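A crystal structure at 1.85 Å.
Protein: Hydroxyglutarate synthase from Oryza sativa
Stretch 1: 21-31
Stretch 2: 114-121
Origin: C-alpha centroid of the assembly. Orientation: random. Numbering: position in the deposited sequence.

Stretch 1, residues 21-31: FFRTVISNMEK
Stretch 2 114-121: GVYGPLPR

Residues 21-31 form a continuous stretch of α-helix that extends beyond both ends of the segment, with phi/psi near -65/-38 and i to i+4 bonds such as S27 N to R23 O (3.0 Å) and E30 N to I26 O (3.0 Å). Residues 114-120 follow an irregular path against one side of this helix. G114 has positive phi (61/-128), V115 (-71/-12) and Y116 (-98/10) make a tight turn closed by G117 N to G114 O (3.0 Å), G117 swings to -103/-155, and P118, L119 and P120 run extended with psi between 132° and 149°. The backbones come nearest at S27 and V115, whose CA atoms lie 6.0 Å apart. From V115 the loop heads toward the F22 end as far as L119, then turns back at P120 and leaves the helix by R121. The contact buries 514 Å² in all.

V115 (chi1 m) is the main bump of the loop. It points toward the helix and enters a hollow lined by I26, S27 and E30 (t, t, chi3 59°): its CB lies 3.7 Å from I26 CD1, its CG2 3.8 Å from S27 CB, and its CG1 4.2 Å from E30 OE2. I26 (p, t) answers with its own projection: I26 CD1 lodges in the hollow between V115, L119 and P120, 4.0 Å from P120 CD and 4.3 Å from L119 CD2. L119 (m, t) leaves its backbone sideways, yet its end turns to the helix, where CD2 meets the edge of the F22 ring at CE2 (3.7 Å; F22 chi1 t, chi2 79°). The same methyl covers one face of the R23 guanidinium, 3.6 Å from R23 CZ, so a single apolar knob fills the space between an aromatic ring and a flat cation.

R23 (m, t, t, chi4 -89°) supplies the polar lock. Its extended side chain brings NH1 between the carbonyls of V115 and G117, where it donates to V115 O (2.7 Å, 139°) and G117 O (2.7 Å, 164°); NH2 adds a weak bond to G117 O (3.3 Å). Both carbonyls lie near the guanidinium plane, leaving a face free for L119.

Y116 (m, chi2 -72°) starts away from the helix, but its ring returns alongside, with CE1 4.1 Å from R23 CB and OH 3.8 Å from S27 OG, too far for a hydrogen bond. S27 OG (chi1 t) instead accepts from K31 NZ at 2.8 Å. Farther along, beside E30, a water bridges the stretches, donating to E30 OE2 (2.8 Å) and accepting from V115 N (3.0 Å).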

# COMPACT_ATOMS: atom_id res chain seq x y z
N PHE A 21 15.37 -6.58 13.10
CA PHE A 21 14.25 -6.04 13.87
C PHE A 21 13.21 -5.40 12.96
O PHE A 21 12.00 -5.64 13.11
CB PHE A 21 14.78 -5.05 14.92
CG PHE A 21 13.70 -4.40 15.71
CD1 PHE A 21 12.90 -5.15 16.53
CD2 PHE A 21 13.44 -3.05 15.57
CE1 PHE A 21 11.86 -4.56 17.23
CE2 PHE A 21 12.40 -2.45 16.27
CZ PHE A 21 11.60 -3.21 17.07
N PHE A 22 13.66 -4.63 11.96
CA PHE A 22 12.71 -4.02 11.02
C PHE A 22 11.85 -5.08 10.35
O PHE A 22 10.63 -4.89 10.21
CB PHE A 22 13.44 -3.21 9.96
CG PHE A 22 12.52 -2.64 8.90
CD1 PHE A 22 11.78 -1.51 9.16
CD2 PHE A 22 12.39 -3.24 7.66
CE1 PHE A 22 10.94 -0.96 8.20
CE2 PHE A 22 11.53 -2.71 6.70
CZ PHE A 22 10.82 -1.58 6.98
N ARG A 23 12.45 -6.20 9.97
CA ARG A 23 11.66 -7.24 9.31
C ARG A 23 10.65 -7.89 10.25
O ARG A 23 9.57 -8.29 9.79
CB ARG A 23 12.58 -8.30 8.71
CG ARG A 23 13.39 -7.73 7.54
CD ARG A 23 14.38 -8.72 7.01
NE ARG A 23 15.24 -8.18 5.96
CZ ARG A 23 14.96 -8.21 4.64
NH1 ARG A 23 13.79 -8.71 4.21
NH2 ARG A 23 15.82 -7.71 3.75
N THR A 24 10.94 -8.03 11.55
CA THR A 24 9.89 -8.55 12.45
C THR A 24 8.73 -7.57 12.54
O THR A 24 7.59 -7.99 12.77
CB THR A 24 10.40 -8.85 13.87
OG1 THR A 24 10.68 -7.62 14.56
CG2 THR A 24 11.61 -9.76 13.83
N VAL A 25 8.99 -6.26 12.41
CA VAL A 25 7.91 -5.29 12.49
C VAL A 25 7.00 -5.39 11.27
O VAL A 25 5.76 -5.41 11.39
CB VAL A 25 8.47 -3.85 12.66
CG1 VAL A 25 7.31 -2.82 12.62
CG2 VAL A 25 9.23 -3.66 13.98
N ILE A 26 7.58 -5.43 10.07
CA ILE A 26 6.73 -5.46 8.89
C ILE A 26 6.06 -6.81 8.80
O ILE A 26 4.97 -6.93 8.23
CB ILE A 26 7.45 -5.07 7.58
CG1 ILE A 26 8.71 -5.88 7.32
CG2 ILE A 26 7.75 -3.58 7.61
CD1 ILE A 26 9.21 -5.80 5.86
N SER A 27 6.67 -7.83 9.41
CA SER A 27 6.03 -9.14 9.49
C SER A 27 4.77 -9.07 10.33
O SER A 27 3.74 -9.66 9.97
CB SER A 27 7.01 -10.16 10.04
OG SER A 27 6.35 -11.37 10.29
N ASN A 28 4.80 -8.30 11.42
CA ASN A 28 3.60 -8.15 12.25
C ASN A 28 2.54 -7.32 11.53
O ASN A 28 1.35 -7.60 11.66
CB ASN A 28 3.98 -7.55 13.61
CG ASN A 28 4.59 -8.58 14.51
OD1 ASN A 28 4.24 -9.74 14.42
ND2 ASN A 28 5.52 -8.19 15.37
N MET A 29 2.95 -6.30 10.76
CA MET A 29 1.96 -5.58 9.96
C MET A 29 1.26 -6.54 9.01
O MET A 29 0.03 -6.50 8.86
CB MET A 29 2.63 -4.45 9.17
CG MET A 29 3.27 -3.37 10.04
SD MET A 29 4.20 -2.19 9.02
CE MET A 29 4.26 -0.76 10.07
N GLU A 30 2.03 -7.41 8.36
CA GLU A 30 1.49 -8.38 7.42
C GLU A 30 0.59 -9.39 8.11
O GLU A 30 -0.38 -9.87 7.50
CB GLU A 30 2.63 -9.11 6.74
CG GLU A 30 2.20 -10.17 5.77
CD GLU A 30 3.31 -11.18 5.50
OE1 GLU A 30 3.78 -11.85 6.45
OE2 GLU A 30 3.69 -11.33 4.33
N LYS A 31 0.91 -9.76 9.35
CA LYS A 31 0.08 -10.73 10.07
C LYS A 31 -1.33 -10.20 10.31
O LYS A 31 -2.32 -10.94 10.16
CB LYS A 31 0.73 -11.11 11.39
CG LYS A 31 2.12 -11.70 11.24
CD LYS A 31 2.38 -12.86 12.21
CE LYS A 31 3.85 -13.34 12.14
NZ LYS A 31 4.81 -12.22 12.52
N GLY A 114 8.80 -12.64 0.73
CA GLY A 114 7.88 -11.76 1.45
C GLY A 114 8.64 -10.71 2.26
O GLY A 114 9.53 -10.02 1.75
N VAL A 115 8.32 -10.60 3.55
CA VAL A 115 9.03 -9.61 4.36
C VAL A 115 10.48 -10.01 4.62
O VAL A 115 11.26 -9.18 5.09
CB VAL A 115 8.31 -9.37 5.70
CG1 VAL A 115 6.90 -8.84 5.43
CG2 VAL A 115 8.27 -10.68 6.54
N TYR A 116 10.87 -11.26 4.33
CA TYR A 116 12.27 -11.69 4.41
C TYR A 116 12.97 -11.68 3.04
O TYR A 116 14.11 -12.17 2.93
CB TYR A 116 12.35 -13.07 5.06
CG TYR A 116 11.71 -13.03 6.44
CD1 TYR A 116 12.34 -12.39 7.50
CD2 TYR A 116 10.46 -13.60 6.66
CE1 TYR A 116 11.75 -12.33 8.76
CE2 TYR A 116 9.86 -13.55 7.91
CZ TYR A 116 10.49 -12.90 8.95
OH TYR A 116 9.88 -12.85 10.18
N GLY A 117 12.34 -11.11 2.03
CA GLY A 117 12.92 -10.98 0.72
C GLY A 117 13.39 -9.56 0.53
O GLY A 117 13.69 -8.86 1.50
N PRO A 118 13.47 -9.11 -0.72
CA PRO A 118 13.86 -7.71 -0.95
C PRO A 118 12.89 -6.79 -0.23
O PRO A 118 11.68 -6.97 -0.29
CB PRO A 118 13.80 -7.57 -2.48
CG PRO A 118 13.02 -8.73 -2.97
CD PRO A 118 13.23 -9.84 -1.97
N LEU A 119 13.43 -5.83 0.49
CA LEU A 119 12.58 -4.97 1.31
C LEU A 119 11.64 -4.16 0.42
O LEU A 119 12.03 -3.70 -0.66
CB LEU A 119 13.42 -4.02 2.14
CG LEU A 119 14.12 -4.58 3.38
CD1 LEU A 119 15.02 -3.46 3.89
CD2 LEU A 119 13.16 -5.11 4.45
N PRO A 120 10.39 -3.97 0.85
CA PRO A 120 9.43 -3.27 -0.01
C PRO A 120 9.60 -1.76 0.07
O PRO A 120 10.08 -1.21 1.07
CB PRO A 120 8.08 -3.70 0.57
CG PRO A 120 8.35 -3.89 2.07
CD PRO A 120 9.76 -4.50 2.08
N ARG A 121 9.28 -1.11 -1.05
CA ARG A 121 9.03 0.32 -1.05
C ARG A 121 7.83 0.60 -0.14
O ARG A 121 7.05 -0.30 0.18
CB ARG A 121 8.78 0.85 -2.47
CG ARG A 121 9.89 0.55 -3.49
CD ARG A 121 9.30 0.75 -4.88
NE ARG A 121 10.17 0.37 -5.98
CZ ARG A 121 10.34 -0.86 -6.44
NH1 ARG A 121 9.69 -1.88 -5.86
NH2 ARG A 121 11.14 -1.07 -7.45
O HOH W 1 6.22 -12.55 4.28